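Local coordinates for protein putative polyketide synthase (Streptomyces coelicolor, PDB 1U0M) that catalyses the iterative condensation of five malonyl-CoA units and cyclises the pentaketide to 1,3,6,8-tetrahydroxynaphthalene, a precursor of melanin, at residues 17-22 with 57-62; 174-179 with 194-199; 90-95 with 200-205. All coordinates share one frame; numbering follows the deposited sequence.

Interaction 1. Residues 17-22 with 57-62; sequences VSVPEH and TRHIVQ
Three residues carry most of this contact: H22 and P20 on one side and H59 on the other. H22 begins the strand that runs beside 57-60, and its backbone makes the tie. I60 N donates to H22 O over 2.9 Å, with 158° at the hydrogen, and the donor lies in the plane of the carbonyl. H22 and I60 thus form an antiparallel hydrogen-bonded pair with both side chains on one face of the ribbon. H22 O also receives a CA-H...O contact from H59 CA at 3.1 Å. On the shared face H22 CB lies 3.7 Å from I60 CG1. The H22 ring brings its edge to the backbone turn beyond the strand, H22 CD2 approaching V61 O at 3.2 Å, while the CG of E21 lies over one ring face. Imidazole suits the place, being flat and able to set a polarised C-H edge beside carbonyls. The carboxylate of E21 points to R87 of helix 73-99, with which it forms a salt bridge.

Two residues past the end of strand 11-18, P20 lays its ring against 57-62. P20 CG is 3.6 Å from H59 CB, and P20 CB is 3.8 Å from V61 CG1. A rigid apolar ring whose backbone N carries no hydrogen, and so leaves no donor to satisfy, fits such a turn. H59 has CG anti to its carbonyl carbon (chi1 -67°), which turns the imidazole toward V19. V19 CG2 stands 3.5 Å from the centroid of the H59 ring, only 9° off the normal, a nearly ideal CH-pi contact.

The arrangement is a small two-stranded antiparallel ribbon, 22-25 with 57-60, reached from strand 11-18, an inner strand of the large thiolase-fold sheet, through the short link V19-E21.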
loop_
_atom_site.group_PDB
_atom_site.type_symbol
_atom_site.label_atom_id
_atom_site.label_comp_id
_atom_site.label_asym_id
_atom_site.label_seq_id
_atom_site.Cartn_x
_atom_site.Cartn_y
_atom_site.Cartn_z
ATOM N N VAL A 17 12.049 -18.762 -1.177
ATOM C CA VAL A 17 10.641 -19.058 -1.421
ATOM C C VAL A 17 10.171 -20.344 -0.745
ATOM O O VAL A 17 10.898 -21.335 -0.688
ATOM C CB VAL A 17 10.339 -19.163 -2.944
ATOM C CG1 VAL A 17 8.844 -19.294 -3.169
ATOM C CG2 VAL A 17 10.876 -17.944 -3.676
ATOM N N SER A 18 8.937 -20.314 -0.248
ATOM C CA SER A 18 8.331 -21.453 0.433
ATOM C C SER A 18 6.820 -21.514 0.133
ATOM O O SER A 18 6.155 -20.487 0.119
ATOM C CB SER A 18 8.580 -21.311 1.939
ATOM O OG SER A 18 7.867 -22.277 2.673
ATOM N N VAL A 19 6.282 -22.706 -0.128
ATOM C CA VAL A 19 4.851 -22.856 -0.420
ATOM C C VAL A 19 4.228 -23.843 0.563
ATOM O O VAL A 19 4.919 -24.690 1.104
ATOM C CB VAL A 19 4.590 -23.358 -1.878
ATOM C CG1 VAL A 19 5.068 -22.322 -2.895
ATOM C CG2 VAL A 19 5.279 -24.676 -2.107
ATOM N N PRO A 20 2.912 -23.736 0.814
ATOM C CA PRO A 20 2.217 -24.633 1.752
ATOM C C PRO A 20 2.228 -26.098 1.341
ATOM O O PRO A 20 2.410 -26.424 0.170
ATOM C CB PRO A 20 0.812 -24.041 1.827
ATOM C CG PRO A 20 0.635 -23.442 0.450
ATOM C CD PRO A 20 1.976 -22.771 0.214
ATOM N N GLU A 21 2.001 -26.975 2.313
ATOM C CA GLU A 21 2.061 -28.410 2.076
ATOM C C GLU A 21 0.907 -29.097 1.361
ATOM O O GLU A 21 1.052 -30.231 0.909
ATOM C CB GLU A 21 2.343 -29.133 3.399
ATOM C CG GLU A 21 1.349 -28.876 4.521
ATOM C CD GLU A 21 1.304 -27.420 4.966
ATOM O OE1 GLU A 21 2.368 -26.758 4.997
ATOM O OE2 GLU A 21 0.201 -26.941 5.298
ATOM N N HIS A 22 -0.237 -28.436 1.257
ATOM C CA HIS A 22 -1.380 -29.036 0.583
ATOM C C HIS A 22 -1.241 -28.818 -0.933
ATOM O O HIS A 22 -1.097 -27.694 -1.403
ATOM C CB HIS A 22 -2.652 -28.414 1.138
ATOM C CG HIS A 22 -2.754 -28.510 2.629
ATOM N ND1 HIS A 22 -2.879 -29.714 3.291
ATOM C CD2 HIS A 22 -2.743 -27.553 3.589
ATOM C CE1 HIS A 22 -2.945 -29.495 4.592
ATOM N NE2 HIS A 22 -2.865 -28.192 4.800
ATOM N N THR A 57 0.704 -28.519 -10.803
ATOM C CA THR A 57 0.452 -28.504 -9.361
ATOM C C THR A 57 0.409 -27.104 -8.776
ATOM O O THR A 57 1.032 -26.174 -9.285
ATOM C CB THR A 57 1.522 -29.265 -8.562
ATOM O OG1 THR A 57 2.802 -28.665 -8.790
ATOM C CG2 THR A 57 1.554 -30.705 -8.959
ATOM N N ARG A 58 -0.321 -26.980 -7.677
ATOM C CA ARG A 58 -0.442 -25.719 -6.971
ATOM C C ARG A 58 -0.459 -26.056 -5.492
ATOM O O ARG A 58 -0.786 -27.183 -5.120
ATOM C CB ARG A 58 -1.743 -25.018 -7.356
ATOM C CG ARG A 58 -1.849 -24.658 -8.818
ATOM C CD ARG A 58 -3.150 -23.955 -9.103
ATOM N NE ARG A 58 -4.279 -24.858 -8.943
ATOM C CZ ARG A 58 -5.528 -24.449 -8.756
ATOM N NH1 ARG A 58 -5.790 -23.155 -8.706
ATOM N NH2 ARG A 58 -6.512 -25.332 -8.619
ATOM N N HIS A 59 -0.090 -25.099 -4.647
ATOM C CA HIS A 59 -0.104 -25.340 -3.210
ATOM C C HIS A 59 -1.070 -24.375 -2.544
ATOM O O HIS A 59 -1.209 -23.230 -2.974
ATOM C CB HIS A 59 1.285 -25.160 -2.599
ATOM C CG HIS A 59 2.275 -26.193 -3.033
ATOM N ND1 HIS A 59 2.905 -26.153 -4.257
ATOM C CD2 HIS A 59 2.739 -27.302 -2.407
ATOM C CE1 HIS A 59 3.718 -27.191 -4.367
ATOM N NE2 HIS A 59 3.637 -27.903 -3.258
ATOM N N ILE A 60 -1.756 -24.851 -1.513
ATOM C CA ILE A 60 -2.694 -24.015 -0.776
ATOM C C ILE A 60 -2.433 -24.178 0.728
ATOM O O ILE A 60 -1.953 -25.223 1.173
ATOM C CB ILE A 60 -4.147 -24.383 -1.126
ATOM C CG1 ILE A 60 -4.380 -25.875 -0.903
ATOM C CG2 ILE A 60 -4.438 -24.007 -2.579
ATOM C CD1 ILE A 60 -5.749 -26.361 -1.372
ATOM N N VAL A 61 -2.730 -23.142 1.501
ATOM C CA VAL A 61 -2.477 -23.192 2.930
ATOM C C VAL A 61 -3.427 -24.085 3.732
ATOM O O VAL A 61 -3.058 -24.559 4.804
ATOM C CB VAL A 61 -2.446 -21.763 3.540
ATOM C CG1 VAL A 61 -1.173 -21.040 3.087
ATOM C CG2 VAL A 61 -3.682 -20.966 3.114
ATOM N N GLN A 62 -4.637 -24.316 3.226
ATOM C CA GLN A 62 -5.589 -25.181 3.928
ATOM C C GLN A 62 -5.905 -26.427 3.092
ATOM O O GLN A 62 -5.751 -26.416 1.878
ATOM C CB GLN A 62 -6.912 -24.469 4.173
ATOM C CG GLN A 62 -6.864 -23.057 4.705
ATOM C CD GLN A 62 -8.259 -22.482 4.769
ATOM O OE1 GLN A 62 -8.980 -22.692 5.739
ATOM N NE2 GLN A 62 -8.666 -21.789 3.716
#

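Interaction 2. Residues 174-179 with 194-199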
loop_
_atom_site.group_PDB
_atom_site.type_symbol
_atom_site.label_atom_id
_atom_site.label_comp_id
_atom_site.label_asym_id
_atom_site.label_seq_id
_atom_site.Cartn_x
_atom_site.Cartn_y
_atom_site.Cartn_z
ATOM N N GLU A 174 1.338 -14.369 -0.560
ATOM C CA GLU A 174 0.113 -14.523 -1.326
ATOM C C GLU A 174 -0.621 -15.843 -1.102
ATOM O O GLU A 174 -0.120 -16.920 -1.435
ATOM C CB GLU A 174 0.427 -14.330 -2.815
ATOM C CG GLU A 174 1.128 -13.004 -3.130
ATOM C CD GLU A 174 0.187 -11.795 -3.074
ATOM O OE1 GLU A 174 -0.878 -11.904 -2.426
ATOM O OE2 GLU A 174 0.513 -10.737 -3.672
ATOM N N PHE A 175 -1.822 -15.743 -0.537
ATOM C CA PHE A 175 -2.667 -16.904 -0.270
ATOM C C PHE A 175 -3.900 -16.749 -1.161
ATOM O O PHE A 175 -5.018 -16.508 -0.670
ATOM C CB PHE A 175 -3.090 -16.905 1.204
ATOM C CG PHE A 175 -1.942 -16.996 2.181
ATOM C CD1 PHE A 175 -2.008 -16.336 3.408
ATOM C CD2 PHE A 175 -0.816 -17.769 1.895
ATOM C CE1 PHE A 175 -0.972 -16.442 4.343
ATOM C CE2 PHE A 175 0.231 -17.884 2.824
ATOM C CZ PHE A 175 0.150 -17.219 4.051
ATOM N N CYS A 176 -3.705 -16.923 -2.467
ATOM C CA CYS A 176 -4.793 -16.724 -3.429
ATOM C C CYS A 176 -5.988 -17.635 -3.189
ATOM O O CYS A 176 -7.104 -17.290 -3.540
ATOM C CB CYS A 176 -4.287 -16.887 -4.875
ATOM S SG CYS A 176 -2.925 -15.766 -5.346
ATOM N N SER A 177 -5.745 -18.796 -2.597
ATOM C CA SER A 177 -6.813 -19.731 -2.311
ATOM C C SER A 177 -7.835 -19.115 -1.374
ATOM O O SER A 177 -8.977 -19.548 -1.334
ATOM C CB SER A 177 -6.248 -20.994 -1.670
ATOM O OG SER A 177 -5.647 -20.694 -0.427
ATOM N N LEU A 178 -7.422 -18.112 -0.606
ATOM C CA LEU A 178 -8.330 -17.455 0.332
ATOM C C LEU A 178 -9.225 -16.426 -0.347
ATOM O O LEU A 178 -9.951 -15.688 0.307
ATOM C CB LEU A 178 -7.540 -16.806 1.472
ATOM C CG LEU A 178 -6.934 -17.820 2.458
ATOM C CD1 LEU A 178 -8.048 -18.715 3.010
ATOM C CD2 LEU A 178 -5.900 -18.692 1.764
ATOM N N CYS A 179 -9.164 -16.385 -1.670
ATOM C CA CYS A 179 -9.989 -15.476 -2.437
ATOM C C CYS A 179 -10.885 -16.287 -3.350
ATOM O O CYS A 179 -11.469 -15.760 -4.275
ATOM C CB CYS A 179 -9.121 -14.503 -3.240
ATOM S SG CYS A 179 -8.344 -13.216 -2.215
ATOM N N GLY A 194 -8.263 -22.409 -11.545
ATOM C CA GLY A 194 -7.344 -23.495 -11.866
ATOM C C GLY A 194 -5.912 -23.008 -12.020
ATOM O O GLY A 194 -4.979 -23.801 -12.185
ATOM N N LEU A 195 -5.743 -21.693 -11.908
ATOM C CA LEU A 195 -4.454 -21.029 -12.105
ATOM C C LEU A 195 -3.685 -20.481 -10.894
ATOM O O LEU A 195 -2.474 -20.674 -10.785
ATOM C CB LEU A 195 -4.686 -19.897 -13.109
ATOM C CG LEU A 195 -3.558 -18.995 -13.574
ATOM C CD1 LEU A 195 -2.409 -19.834 -14.103
ATOM C CD2 LEU A 195 -4.100 -18.066 -14.660
ATOM N N PHE A 196 -4.366 -19.782 -9.993
ATOM C CA PHE A 196 -3.682 -19.192 -8.844
ATOM C C PHE A 196 -3.389 -20.136 -7.702
ATOM O O PHE A 196 -4.171 -21.037 -7.426
ATOM C CB PHE A 196 -4.469 -18.004 -8.307
ATOM C CG PHE A 196 -4.583 -16.873 -9.272
ATOM C CD1 PHE A 196 -5.562 -16.887 -10.262
ATOM C CD2 PHE A 196 -3.692 -15.811 -9.220
ATOM C CE1 PHE A 196 -5.650 -15.857 -11.192
ATOM C CE2 PHE A 196 -3.767 -14.772 -10.150
ATOM C CZ PHE A 196 -4.746 -14.793 -11.140
ATOM N N GLY A 197 -2.254 -19.907 -7.041
ATOM C CA GLY A 197 -1.844 -20.729 -5.909
ATOM C C GLY A 197 -1.349 -19.878 -4.747
ATOM O O GLY A 197 -1.418 -18.639 -4.789
ATOM N N ASP A 198 -0.874 -20.534 -3.691
ATOM C CA ASP A 198 -0.356 -19.814 -2.531
ATOM C C ASP A 198 1.179 -19.944 -2.456
ATOM O O ASP A 198 1.738 -21.014 -2.689
ATOM C CB ASP A 198 -0.974 -20.340 -1.235
ATOM C CG ASP A 198 -2.501 -20.297 -1.238
ATOM O OD1 ASP A 198 -3.122 -19.551 -2.027
ATOM O OD2 ASP A 198 -3.080 -21.019 -0.421
ATOM N N GLY A 199 1.850 -18.844 -2.135
ATOM C CA GLY A 199 3.306 -18.854 -2.047
ATOM C C GLY A 199 3.834 -17.637 -1.308
ATOM O O GLY A 199 3.179 -16.596 -1.261
#
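A single buried carboxylate, that of D198, grips the turn that follows strand 167-175 with both of its oxygens. D198 OD1 accepts S177 N over 2.8 Å on an almost straight line, 175° at the hydrogen, and D198 OD2 accepts S177 OG at 2.6 Å. Each oxygen offers its syn lone pair, so the fork closes on backbone and side chain of the same residue. S177 suits this because its OG occupies the crowded position between N and carbonyl carbon (chi1 63°), close to its own N-H. With CG anti to its carbonyl carbon, D198 reaches the N-terminal start of the 3-10 segment 176-178.

Just before the turn the strands are still paired: E174 N gives to G199 O at 3.0 Å and G199 N gives to E174 O at 2.8 Å. The E174 carboxylate turns off to S314, T115 and the backbone of C114. C176 CB packs on F196 CB at 3.6 Å, and C176 SG meets the F196 ring obliquely, 5.2 Å from its centroid. F196 in turn comes close to C146, the catalytic cysteine by similarity, and meets the ring of F241.

D198 OD2 also accepts V61 N, so three donors converge on this buried carboxylate; they would stabilise its negative charge and probably keep it ionised at neutral pH.

Interaction 3. Residues 90-95 with 200-205; sequences AVIQRA and IAAAVV
V91 is the best side chain to follow across this helix-on-strand packing. Its CB points from helix 73-99 toward the strand but stays behind the two methyls that make the touch. V91 CG1, anti to the backbone N (chi1 -177°), reaches A202 and rests 3.7 Å from A202 CB, with A202 N at 3.9 Å. V91 CG2, on the other branch beside the N, goes to the start of the strand, where it comes to 4.2 Å from I200 CG2 as the two branched chains cross obliquely; the same methyl also touches S18 of the neighbouring strand 11-18. A beta-branched residue serves well here because its short arms spread to two strand positions at once.

One helical turn on, A95 faces the same strand. A95 CB lies 3.9 Å from A202 CB and 3.2 Å from A202 O. V204 then closes the far end, V204 CG2 lying 3.0 Å from A95 O, a close approach between methyl and carbonyl. The small alanine methyls let helix and strand lie close, with A202 CB 3.8 Å from I92 CA, against the helix backbone itself. No hydrogen bond crosses; close fit and burial of apolar groups hold the two elements together.

The axes of 90-95 and 200-205 approach to 7.1 Å with their directions 30° apart. I200, A202 and V204 point at the helix, while A201 and A203 point the other way, and A90 and Q93 lie on the exposed side of the helix. Helix 73-99 thus covers one face of the sheet, consistent with an outer helical layer of the alpha-beta-alpha-beta-alpha thiolase fold.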
loop_
_atom_site.group_PDB
_atom_site.type_symbol
_atom_site.label_atom_id
_atom_site.label_comp_id
_atom_site.label_asym_id
_atom_site.label_seq_id
_atom_site.Cartn_x
_atom_site.Cartn_y
_atom_site.Cartn_z
ATOM N N ALA A 90 10.209 -17.751 8.792
ATOM C CA ALA A 90 11.225 -18.655 8.266
ATOM C C ALA A 90 11.788 -18.172 6.943
ATOM O O ALA A 90 13.005 -18.112 6.758
ATOM C CB ALA A 90 10.646 -20.038 8.093
ATOM N N VAL A 91 10.902 -17.820 6.019
ATOM C CA VAL A 91 11.341 -17.376 4.706
ATOM C C VAL A 91 12.198 -16.125 4.757
ATOM O O VAL A 91 13.210 -16.040 4.064
ATOM C CB VAL A 91 10.141 -17.141 3.769
ATOM C CG1 VAL A 91 10.634 -16.747 2.382
ATOM C CG2 VAL A 91 9.298 -18.408 3.694
ATOM N N ILE A 92 11.793 -15.151 5.565
ATOM C CA ILE A 92 12.564 -13.920 5.689
ATOM C C ILE A 92 13.977 -14.286 6.135
ATOM O O ILE A 92 14.963 -13.785 5.596
ATOM C CB ILE A 92 11.919 -12.956 6.716
ATOM C CG1 ILE A 92 10.700 -12.275 6.087
ATOM C CG2 ILE A 92 12.932 -11.925 7.176
ATOM C CD1 ILE A 92 9.920 -11.391 7.035
ATOM N N GLN A 93 14.059 -15.180 7.114
ATOM C CA GLN A 93 15.340 -15.636 7.639
ATOM C C GLN A 93 16.294 -16.044 6.516
ATOM O O GLN A 93 17.310 -15.389 6.271
ATOM C CB GLN A 93 15.130 -16.829 8.563
ATOM C CG GLN A 93 16.395 -17.266 9.241
ATOM C CD GLN A 93 16.908 -16.213 10.201
ATOM O OE1 GLN A 93 16.335 -16.006 11.276
ATOM N NE2 GLN A 93 17.983 -15.528 9.815
ATOM N N ARG A 94 15.954 -17.140 5.846
ATOM C CA ARG A 94 16.755 -17.666 4.754
ATOM C C ARG A 94 17.132 -16.608 3.733
ATOM O O ARG A 94 18.092 -16.783 2.986
ATOM C CB ARG A 94 15.996 -18.797 4.066
ATOM C CG ARG A 94 15.904 -20.058 4.905
ATOM C CD ARG A 94 14.569 -20.724 4.727
ATOM N NE ARG A 94 14.165 -20.724 3.328
ATOM C CZ ARG A 94 12.978 -21.130 2.905
ATOM N NH1 ARG A 94 12.084 -21.572 3.782
ATOM N NH2 ARG A 94 12.686 -21.087 1.615
ATOM N N ALA A 95 16.373 -15.517 3.693
ATOM C CA ALA A 95 16.651 -14.435 2.755
ATOM C C ALA A 95 17.731 -13.516 3.316
ATOM O O ALA A 95 18.435 -12.848 2.565
ATOM C CB ALA A 95 15.380 -13.639 2.477
ATOM N N ILE A 200 5.023 -17.771 -0.730
ATOM C CA ILE A 200 5.651 -16.686 0.015
ATOM C C ILE A 200 7.103 -16.474 -0.434
ATOM O O ILE A 200 7.886 -17.414 -0.505
ATOM C CB ILE A 200 5.644 -16.981 1.527
ATOM C CG1 ILE A 200 4.208 -17.178 2.007
ATOM C CG2 ILE A 200 6.314 -15.829 2.288
ATOM C CD1 ILE A 200 4.090 -17.684 3.415
ATOM N N ALA A 201 7.454 -15.231 -0.730
ATOM C CA ALA A 201 8.809 -14.915 -1.159
ATOM C C ALA A 201 9.372 -13.743 -0.371
ATOM O O ALA A 201 8.643 -12.813 -0.013
ATOM C CB ALA A 201 8.823 -14.597 -2.644
ATOM N N ALA A 202 10.677 -13.800 -0.116
ATOM C CA ALA A 202 11.398 -12.766 0.626
ATOM C C ALA A 202 12.793 -12.644 0.031
ATOM O O ALA A 202 13.517 -13.633 -0.085
ATOM C CB ALA A 202 11.491 -13.143 2.103
ATOM N N ALA A 203 13.166 -11.431 -0.352
ATOM C CA ALA A 203 14.472 -11.202 -0.946
ATOM C C ALA A 203 15.062 -9.904 -0.442
ATOM O O ALA A 203 14.352 -8.923 -0.235
ATOM C CB ALA A 203 14.356 -11.164 -2.458
ATOM N N VAL A 204 16.372 -9.901 -0.243
ATOM C CA VAL A 204 17.036 -8.711 0.239
ATOM C C VAL A 204 17.702 -8.001 -0.920
ATOM O O VAL A 204 18.113 -8.629 -1.894
ATOM C CB VAL A 204 18.095 -9.058 1.283
ATOM C CG1 VAL A 204 18.625 -7.782 1.919
ATOM C CG2 VAL A 204 17.500 -9.981 2.330
ATOM N N VAL A 205 17.779 -6.681 -0.826
ATOM C CA VAL A 205 18.428 -5.893 -1.855
ATOM C C VAL A 205 19.427 -4.980 -1.168
ATOM O O VAL A 205 19.105 -3.855 -0.786
ATOM C CB VAL A 205 17.424 -5.051 -2.658
ATOM C CG1 VAL A 205 16.582 -5.958 -3.541
ATOM C CG2 VAL A 205 16.542 -4.264 -1.713
#

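How the interactions relate
Interactions 1 and 2 lie about 9 Å apart between centres, interaction 3 about 16 Å from the first and 19 Å from the second, all in the N-terminal chalcone synthase family region. Strand 198-206 runs through the group: D198 and G199 belong to interaction 2, 200-205 to interaction 3, and strand 11-18 of interaction 1 is its neighbour in the large sheet. A probable hydrogen bond joins H59 O to D198 N, and another R94 NH2 to V17 O, linking interaction 1 to 2 and 3. Along the chain interaction 1 closes first, and interaction 2 lies within the span 90-205. Together they tie the small ribbon, the sheet and its covering helix into one unit.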